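Local coordinates for tartrate dehydrogenase/decarboxylase (Pseudomonas putida, PDB 3FLK), which catalyses the oxidation of (+)-tartrate to oxaloglycolate, the conversion of meso-tartrate to D-glycerate and the oxidative decarboxylation of D-malate to pyruvate, at residues Asp42-Ala47 and Glu65-Tyr70; Ser5-Ala10 and Ala38-Thr43. The protein carries 1 engineered substitution. One frame throughout, in Å; residues are numbered along the deposited sequence.

Overall arrangement
From the N terminus the chain runs along strand 6-13, crosses back through helix 17-35 and comes down strand 39-43 beside the first strand. Contact 2 (5-10 with 38-43) closes this loop, a beta-alpha-beta unit in which 39-43 is one of the two edge strands of the large mixed sheet within the chain. Contact 1 (42-47 with 65-70) starts on the last residues of that strand and closes a shorter excursion of helix and loop, through helix 49-55 and into helix 63-67. The two loops follow one another, sharing Asp-42 and Thr-43. They also touch in space: Phe-44 N lies 2.9 Å from Ala-10 O, and Tyr-70 packs on Arg-7 and Ala-9.

Contact 1. Residues Asp42-Ala47 and Glu65-Tyr70; sequences DTFEWA and EQLKQY
Between Asp-42 and Tyr-70 the backbones stay 9.2 Å apart from CA to CA, and between Phe-44 and Leu-67 a little farther, a gap spanned by side chains and one water. At one end Tyr-70 OH donates a 2.8 Å hydrogen bond to Asp-42 OD2, approaching on the anti side of the carboxylate and 32° out of its plane. The carboxylate stands almost perpendicular to the phenol ring and lies at its edge. Arg-7 adds a weak, long ion pair to the same oxygen and a cation-pi contact to the ring, so tyrosine serves here both as donor and as aromatic surface. Phe-44 reaches in tip to tip with Tyr-70: its CZ comes within 3.6 Å of Tyr-70 CE2, turning an edge to the tyrosine face in an offset T-shaped pair with planes at 85°. One face of the Phe-44 ring takes Leu-67 CD2. Strand 39-43 ends just before Phe-44, and the type I turn from Leu-67 to Tyr-70 leads out of helix 63-67, so this cluster joins the end of a sheet strand to a helix and the turn that follows, in the isocitrate and isopropylmalate dehydrogenase fold. Beyond it, Trp-46 CH2 meets Leu-67 CD2 at 3.7 Å, while Leu-67 CG lies at the indole edge; a branched leucine can thus touch both aromatic residues. Its chi1 of -65° sets CG beside the backbone N, from where the two methyls branch. The amide of Gln-66 suits its place because it can serve two polar partners: a water accepts from Trp-46 NE1 at 2.9 Å and donates to Gln-66 OE1 at 2.7 Å. Gln-66 NE2 is held in turn by Asp-62, which would restrain the amide from turning over.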
ATOM      1  N   ASP A  42      18.554  10.400  29.522  1.00 27.06           N
ATOM      2  CA  ASP A  42      19.439  11.432  28.996  1.00 26.86           C
ATOM      3  C   ASP A  42      18.923  11.875  27.633  1.00 26.56           C
ATOM      4  O   ASP A  42      18.622  11.041  26.773  1.00 26.27           O
ATOM      5  CB  ASP A  42      20.880  10.924  28.881  1.00 27.00           C
ATOM      6  CG  ASP A  42      21.593  10.859  30.225  1.00 27.79           C
ATOM      7  OD1 ASP A  42      21.383  11.757  31.070  1.00 28.40           O
ATOM      8  OD2 ASP A  42      22.381   9.911  30.428  1.00 28.19           O
ATOM      9  N   THR A  43      18.818  13.188  27.445  1.00 26.23           N
ATOM     10  CA  THR A  43      18.261  13.753  26.221  1.00 25.95           C
ATOM     11  C   THR A  43      19.364  14.229  25.275  1.00 25.73           C
ATOM     12  O   THR A  43      20.306  14.905  25.692  1.00 25.70           O
ATOM     13  CB  THR A  43      17.272  14.900  26.528  1.00 26.02           C
ATOM     14  OG1 THR A  43      16.296  14.447  27.472  1.00 26.34           O
ATOM     15  CG2 THR A  43      16.555  15.361  25.260  1.00 26.01           C
ATOM     16  N   PHE A  44      19.233  13.857  24.005  1.00 25.36           N
ATOM     17  CA  PHE A  44      20.177  14.255  22.964  1.00 25.11           C
ATOM     18  C   PHE A  44      19.496  15.156  21.943  1.00 25.08           C
ATOM     19  O   PHE A  44      18.371  14.883  21.515  1.00 24.92           O
ATOM     20  CB  PHE A  44      20.775  13.024  22.279  1.00 25.00           C
ATOM     21  CG  PHE A  44      21.592  12.155  23.195  1.00 25.07           C
ATOM     22  CD1 PHE A  44      22.942  12.419  23.400  1.00 25.25           C
ATOM     23  CD2 PHE A  44      21.013  11.079  23.857  1.00 24.95           C
ATOM     24  CE1 PHE A  44      23.704  11.620  24.244  1.00 25.43           C
ATOM     25  CE2 PHE A  44      21.767  10.276  24.708  1.00 25.35           C
ATOM     26  CZ  PHE A  44      23.116  10.548  24.900  1.00 25.12           C
ATOM     27  N   GLU A  45      20.190  16.228  21.561  1.00 25.03           N
ATOM     28  CA  GLU A  45      19.644  17.245  20.664  1.00 25.10           C
ATOM     29  C   GLU A  45      19.904  16.934  19.192  1.00 24.70           C
ATOM     30  O   GLU A  45      19.312  17.555  18.307  1.00 24.65           O
ATOM     31  CB  GLU A  45      20.208  18.630  21.010  1.00 25.41           C
ATOM     32  CG  GLU A  45      20.023  19.052  22.469  1.00 26.95           C
ATOM     33  CD  GLU A  45      18.565  19.199  22.868  1.00 29.04           C
ATOM     34  OE1 GLU A  45      17.864  20.050  22.279  1.00 30.45           O
ATOM     35  OE2 GLU A  45      18.122  18.470  23.783  1.00 30.19           O
ATOM     36  N   TRP A  46      20.791  15.976  18.931  1.00 24.36           N
ATOM     37  CA  TRP A  46      21.093  15.587  17.555  1.00 23.97           C
ATOM     38  C   TRP A  46      20.070  14.608  16.973  1.00 23.68           C
ATOM     39  O   TRP A  46      19.022  14.369  17.581  1.00 23.63           O
ATOM     40  CB  TRP A  46      22.541  15.107  17.383  1.00 24.02           C
ATOM     41  CG  TRP A  46      23.134  14.336  18.526  1.00 23.88           C
ATOM     42  CD1 TRP A  46      23.831  14.843  19.583  1.00 23.82           C
ATOM     43  CD2 TRP A  46      23.131  12.913  18.694  1.00 23.89           C
ATOM     44  NE1 TRP A  46      24.246  13.829  20.411  1.00 24.05           N
ATOM     45  CE2 TRP A  46      23.831  12.633  19.888  1.00 24.10           C
ATOM     46  CE3 TRP A  46      22.598  11.848  17.955  1.00 23.94           C
ATOM     47  CZ2 TRP A  46      24.012  11.330  20.361  1.00 24.24           C
ATOM     48  CZ3 TRP A  46      22.775  10.554  18.427  1.00 23.97           C
ATOM     49  CH2 TRP A  46      23.478  10.307  19.622  1.00 24.12           C
ATOM     50  N   ALA A  47      20.379  14.049  15.801  1.00 23.30           N
ATOM     51  CA  ALA A  47      19.401  13.310  14.993  1.00 23.04           C
ATOM     52  C   ALA A  47      18.177  14.198  14.736  1.00 22.92           C
ATOM     53  O   ALA A  47      17.023  13.779  14.886  1.00 22.85           O
ATOM     54  CB  ALA A  47      19.014  11.980  15.655  1.00 23.00           C
ATOM     55  N   GLU A  65      29.138   5.135  19.434  1.00 27.80           N
ATOM     56  CA  GLU A  65      29.922   5.042  20.661  1.00 28.43           C
ATOM     57  C   GLU A  65      29.113   5.566  21.850  1.00 28.07           C
ATOM     58  O   GLU A  65      29.115   4.964  22.926  1.00 28.20           O
ATOM     59  CB  GLU A  65      31.226   5.833  20.491  1.00 28.50           C
ATOM     60  CG  GLU A  65      32.131   5.904  21.714  1.00 29.50           C
ATOM     61  CD  GLU A  65      33.190   6.991  21.580  1.00 29.74           C
ATOM     62  OE1 GLU A  65      34.163   6.795  20.814  1.00 31.51           O
ATOM     63  OE2 GLU A  65      33.046   8.044  22.243  1.00 31.31           O
ATOM     64  N   GLN A  66      28.407   6.674  21.639  1.00 27.74           N
ATOM     65  CA  GLN A  66      27.611   7.303  22.694  1.00 27.47           C
ATOM     66  C   GLN A  66      26.374   6.490  23.071  1.00 27.26           C
ATOM     67  O   GLN A  66      26.084   6.311  24.255  1.00 27.25           O
ATOM     68  CB  GLN A  66      27.205   8.724  22.294  1.00 27.45           C
ATOM     69  CG  GLN A  66      28.372   9.694  22.144  1.00 27.52           C
ATOM     70  CD  GLN A  66      27.923  11.126  21.919  1.00 27.42           C
ATOM     71  OE1 GLN A  66      27.135  11.672  22.693  1.00 27.83           O
ATOM     72  NE2 GLN A  66      28.430  11.744  20.860  1.00 27.45           N
ATOM     73  N   LEU A  67      25.656   5.992  22.068  1.00 27.01           N
ATOM     74  CA  LEU A  67      24.388   5.301  22.307  1.00 26.95           C
ATOM     75  C   LEU A  67      24.534   3.859  22.799  1.00 26.97           C
ATOM     76  O   LEU A  67      23.604   3.316  23.398  1.00 26.91           O
ATOM     77  CB  LEU A  67      23.485   5.363  21.071  1.00 26.86           C
ATOM     78  CG  LEU A  67      22.988   6.743  20.630  1.00 26.61           C
ATOM     79  CD1 LEU A  67      22.042   6.586  19.466  1.00 26.33           C
ATOM     80  CD2 LEU A  67      22.312   7.508  21.768  1.00 26.76           C
ATOM     81  N   LYS A  68      25.694   3.250  22.555  1.00 27.11           N
ATOM     82  CA  LYS A  68      25.967   1.895  23.049  1.00 27.26           C
ATOM     83  C   LYS A  68      26.088   1.830  24.575  1.00 27.13           C
ATOM     84  O   LYS A  68      26.013   0.750  25.166  1.00 27.21           O
ATOM     85  CB  LYS A  68      27.211   1.300  22.381  1.00 27.50           C
ATOM     86  CG  LYS A  68      26.912   0.567  21.077  1.00 28.07           C
ATOM     87  CD  LYS A  68      28.019  -0.419  20.710  1.00 29.49           C
ATOM     88  CE  LYS A  68      29.114   0.229  19.872  1.00 30.32           C
ATOM     89  NZ  LYS A  68      28.677   0.473  18.467  1.00 31.22           N
ATOM     90  N   GLN A  69      26.257   2.993  25.203  1.00 26.98           N
ATOM     91  CA  GLN A  69      26.313   3.100  26.663  1.00 26.80           C
ATOM     92  C   GLN A  69      24.914   3.078  27.290  1.00 26.28           C
ATOM     93  O   GLN A  69      24.773   3.102  28.517  1.00 26.33           O
ATOM     94  CB  GLN A  69      27.056   4.375  27.089  1.00 27.11           C
ATOM     95  CG  GLN A  69      28.355   4.671  26.325  1.00 28.56           C
ATOM     96  CD  GLN A  69      29.288   3.473  26.231  1.00 30.34           C
ATOM     97  OE1 GLN A  69      29.636   3.032  25.132  1.00 31.49           O
ATOM     98  NE2 GLN A  69      29.689   2.934  27.379  1.00 30.95           N
ATOM     99  N   TYR A  70      23.886   3.022  26.443  1.00 25.42           N
ATOM    100  CA  TYR A  70      22.497   3.042  26.897  1.00 24.64           C
ATOM    101  C   TYR A  70      21.792   1.714  26.652  1.00 24.02           C
ATOM    102  O   TYR A  70      22.145   0.970  25.735  1.00 24.03           O
ATOM    103  CB  TYR A  70      21.735   4.200  26.240  1.00 24.76           C
ATOM    104  CG  TYR A  70      22.215   5.555  26.699  1.00 24.77           C
ATOM    105  CD1 TYR A  70      21.589   6.214  27.754  1.00 24.74           C
ATOM    106  CD2 TYR A  70      23.309   6.172  26.091  1.00 24.89           C
ATOM    107  CE1 TYR A  70      22.034   7.456  28.189  1.00 24.99           C
ATOM    108  CE2 TYR A  70      23.764   7.413  26.519  1.00 25.16           C
ATOM    109  CZ  TYR A  70      23.119   8.049  27.568  1.00 25.02           C
ATOM    110  OH  TYR A  70      23.560   9.276  27.996  1.00 25.35           O
TER
HETATM  111  O   HOH W   1      26.186  14.215  22.579  1.00 30.55           O

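Contact 2. Residues Ser5-Ala10 and Ala38-Thr43; sequences SFRIAA and ALEFDT
Ile-8 and Phe-41 are paired in parallel register at the middle of two strands whose short axes approach to 4.7 Å. Five backbone hydrogen bonds join the strands, from Phe-6 N to Ala-38 O at one end to Ala-10 N and Asp-42 O at the other; Ile-8 N to Glu-40 O is the shortest, at 2.6 Å. Packing is tight at Ile-8 on Phe-41; Phe-6 CB and Leu-39 CD2 touch more lightly on the same face. Ile-8 CG1 sits over the phenyl face, 4.2 Å from its centroid, and CB approaches Phe-41 CD1 at 3.6 Å. Chi1 of -45° puts CG1 anti to the carbonyl carbon, while CG2 branches to the same ring. An alanine in place of Ile-8 would probably leave the Phe-41 face without its CH-pi partner and open a gap beneath helix 299-313. The other face is looser and charged, as befits its more exposed margin: Arg-7 NH2 makes a long, weak salt bridge with Asp-42 OD2 (3.5 Å), an oxygen whose stronger partner is Tyr-70 OH, and Glu-40, extended beside Arg-7, keeps OE1 4.4 Å from NE. The two parallel strands belong to a beta-alpha-beta crossover unit. Its connecting helix 17-35 packs on Ala-10, Leu-39 and Phe-41, helix 299-313 meets Phe-6, Ile-8 and Leu-39, and strand 72-77 pairs with the far side of strand 6-13 through Ala-9.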
ATOM      1  N   SER A   5      19.484  -0.498  37.349  1.00 27.56           N
ATOM      2  CA  SER A   5      18.882   0.689  36.673  1.00 27.44           C
ATOM      3  C   SER A   5      19.068   0.623  35.161  1.00 27.06           C
ATOM      4  O   SER A   5      20.106   0.169  34.675  1.00 27.23           O
ATOM      5  CB  SER A   5      19.498   1.981  37.217  1.00 27.60           C
ATOM      6  OG  SER A   5      18.879   3.125  36.651  1.00 28.38           O
ATOM      7  N   PHE A   6      18.058   1.077  34.424  1.00 26.54           N
ATOM      8  CA  PHE A   6      18.154   1.162  32.969  1.00 25.91           C
ATOM      9  C   PHE A   6      18.409   2.596  32.515  1.00 25.49           C
ATOM     10  O   PHE A   6      17.738   3.531  32.962  1.00 25.47           O
ATOM     11  CB  PHE A   6      16.903   0.591  32.293  1.00 25.97           C
ATOM     12  CG  PHE A   6      16.781  -0.906  32.402  1.00 25.97           C
ATOM     13  CD1 PHE A   6      17.680  -1.744  31.748  1.00 26.00           C
ATOM     14  CD2 PHE A   6      15.760  -1.478  33.148  1.00 26.31           C
ATOM     15  CE1 PHE A   6      17.570  -3.127  31.846  1.00 26.21           C
ATOM     16  CE2 PHE A   6      15.639  -2.863  33.250  1.00 26.59           C
ATOM     17  CZ  PHE A   6      16.547  -3.688  32.597  1.00 26.22           C
ATOM     18  N   ARG A   7      19.395   2.756  31.637  1.00 24.87           N
ATOM     19  CA  ARG A   7      19.730   4.053  31.063  1.00 24.47           C
ATOM     20  C   ARG A   7      19.026   4.215  29.720  1.00 23.67           C
ATOM     21  O   ARG A   7      19.172   3.374  28.827  1.00 23.49           O
ATOM     22  CB  ARG A   7      21.241   4.190  30.870  1.00 24.75           C
ATOM     23  CG  ARG A   7      22.065   4.160  32.148  1.00 26.13           C
ATOM     24  CD  ARG A   7      23.532   4.420  31.832  1.00 28.25           C
ATOM     25  NE  ARG A   7      23.788   5.827  31.515  1.00 29.97           N
ATOM     26  CZ  ARG A   7      24.761   6.258  30.713  1.00 31.24           C
ATOM     27  NH1 ARG A   7      25.577   5.397  30.116  1.00 31.67           N
ATOM     28  NH2 ARG A   7      24.911   7.557  30.497  1.00 31.59           N
ATOM     29  N   ILE A   8      18.269   5.298  29.586  1.00 22.69           N
ATOM     30  CA  ILE A   8      17.482   5.548  28.383  1.00 21.83           C
ATOM     31  C   ILE A   8      18.011   6.759  27.624  1.00 21.20           C
ATOM     32  O   ILE A   8      18.129   7.852  28.183  1.00 21.15           O
ATOM     33  CB  ILE A   8      15.980   5.808  28.710  1.00 21.85           C
ATOM     34  CG1 ILE A   8      15.407   4.801  29.732  1.00 22.15           C
ATOM     35  CG2 ILE A   8      15.149   5.932  27.424  1.00 21.66           C
ATOM     36  CD1 ILE A   8      15.590   3.319  29.416  1.00 22.73           C
ATOM     37  N   ALA A   9      18.320   6.558  26.347  1.00 20.37           N
ATOM     38  CA  ALA A   9      18.677   7.659  25.466  1.00 19.66           C
ATOM     39  C   ALA A   9      17.412   8.217  24.816  1.00 19.26           C
ATOM     40  O   ALA A   9      16.806   7.571  23.958  1.00 19.07           O
ATOM     41  CB  ALA A   9      19.674   7.200  24.414  1.00 19.58           C
ATOM     42  N   ALA A  10      17.008   9.408  25.255  1.00 18.71           N
ATOM     43  CA  ALA A  10      15.824  10.081  24.728  1.00 18.24           C
ATOM     44  C   ALA A  10      16.225  11.045  23.616  1.00 17.90           C
ATOM     45  O   ALA A  10      17.029  11.958  23.829  1.00 17.82           O
ATOM     46  CB  ALA A  10      15.082  10.811  25.842  1.00 18.32           C
ATOM     47  N   ALA A  38      13.798   1.550  38.254  1.00 28.00           N
ATOM     48  CA  ALA A  38      14.898   2.502  38.201  1.00 28.07           C
ATOM     49  C   ALA A  38      15.212   2.840  36.748  1.00 28.16           C
ATOM     50  O   ALA A  38      15.786   2.026  36.017  1.00 28.17           O
ATOM     51  CB  ALA A  38      16.122   1.955  38.921  1.00 28.21           C
ATOM     52  N   LEU A  39      14.803   4.036  36.334  1.00 28.17           N
ATOM     53  CA  LEU A  39      15.033   4.516  34.976  1.00 28.13           C
ATOM     54  C   LEU A  39      15.781   5.843  34.995  1.00 28.28           C
ATOM     55  O   LEU A  39      15.496   6.714  35.820  1.00 28.36           O
ATOM     56  CB  LEU A  39      13.707   4.678  34.221  1.00 28.00           C
ATOM     57  CG  LEU A  39      12.751   3.487  34.077  1.00 27.83           C
ATOM     58  CD1 LEU A  39      11.461   3.938  33.407  1.00 27.58           C
ATOM     59  CD2 LEU A  39      13.377   2.325  33.306  1.00 27.62           C
ATOM     60  N   GLU A  40      16.741   5.986  34.088  1.00 28.28           N
ATOM     61  CA  GLU A  40      17.497   7.227  33.956  1.00 28.55           C
ATOM     62  C   GLU A  40      17.470   7.697  32.507  1.00 28.06           C
ATOM     63  O   GLU A  40      17.884   6.969  31.604  1.00 27.95           O
ATOM     64  CB  GLU A  40      18.938   7.042  34.443  1.00 28.49           C
ATOM     65  CG  GLU A  40      19.713   8.346  34.608  1.00 29.40           C
ATOM     66  CD  GLU A  40      21.084   8.158  35.248  1.00 29.79           C
ATOM     67  OE1 GLU A  40      21.645   7.039  35.176  1.00 31.25           O
ATOM     68  OE2 GLU A  40      21.606   9.143  35.821  1.00 31.70           O
ATOM     69  N   PHE A  41      16.974   8.914  32.297  1.00 27.70           N
ATOM     70  CA  PHE A  41      16.840   9.482  30.960  1.00 27.38           C
ATOM     71  C   PHE A  41      17.908  10.531  30.676  1.00 27.31           C
ATOM     72  O   PHE A  41      18.145  11.428  31.490  1.00 27.41           O
ATOM     73  CB  PHE A  41      15.449  10.102  30.774  1.00 27.27           C
ATOM     74  CG  PHE A  41      14.321   9.108  30.850  1.00 27.04           C
ATOM     75  CD1 PHE A  41      13.844   8.492  29.700  1.00 27.09           C
ATOM     76  CD2 PHE A  41      13.729   8.796  32.073  1.00 26.99           C
ATOM     77  CE1 PHE A  41      12.800   7.569  29.763  1.00 27.08           C
ATOM     78  CE2 PHE A  41      12.684   7.877  32.147  1.00 26.99           C
ATOM     79  CZ  PHE A  41      12.218   7.263  30.989  1.00 26.95           C
ATOM     80  N   ASP A  42      18.554  10.400  29.522  1.00 27.06           N
ATOM     81  CA  ASP A  42      19.439  11.432  28.996  1.00 26.86           C
ATOM     82  C   ASP A  42      18.923  11.875  27.633  1.00 26.56           C
ATOM     83  O   ASP A  42      18.622  11.041  26.773  1.00 26.27           O
ATOM     84  CB  ASP A  42      20.880  10.924  28.881  1.00 27.00           C
ATOM     85  CG  ASP A  42      21.593  10.859  30.225  1.00 27.79           C
ATOM     86  OD1 ASP A  42      21.383  11.757  31.070  1.00 28.40           O
ATOM     87  OD2 ASP A  42      22.381   9.911  30.428  1.00 28.19           O
ATOM     88  N   THR A  43      18.818  13.188  27.445  1.00 26.23           N
ATOM     89  CA  THR A  43      18.261  13.753  26.221  1.00 25.95           C
ATOM     90  C   THR A  43      19.364  14.229  25.275  1.00 25.73           C
ATOM     91  O   THR A  43      20.306  14.905  25.692  1.00 25.70           O
ATOM     92  CB  THR A  43      17.272  14.900  26.528  1.00 26.02           C
ATOM     93  OG1 THR A  43      16.296  14.447  27.472  1.00 26.34           O
ATOM     94  CG2 THR A  43      16.555  15.361  25.260  1.00 26.01           C
TER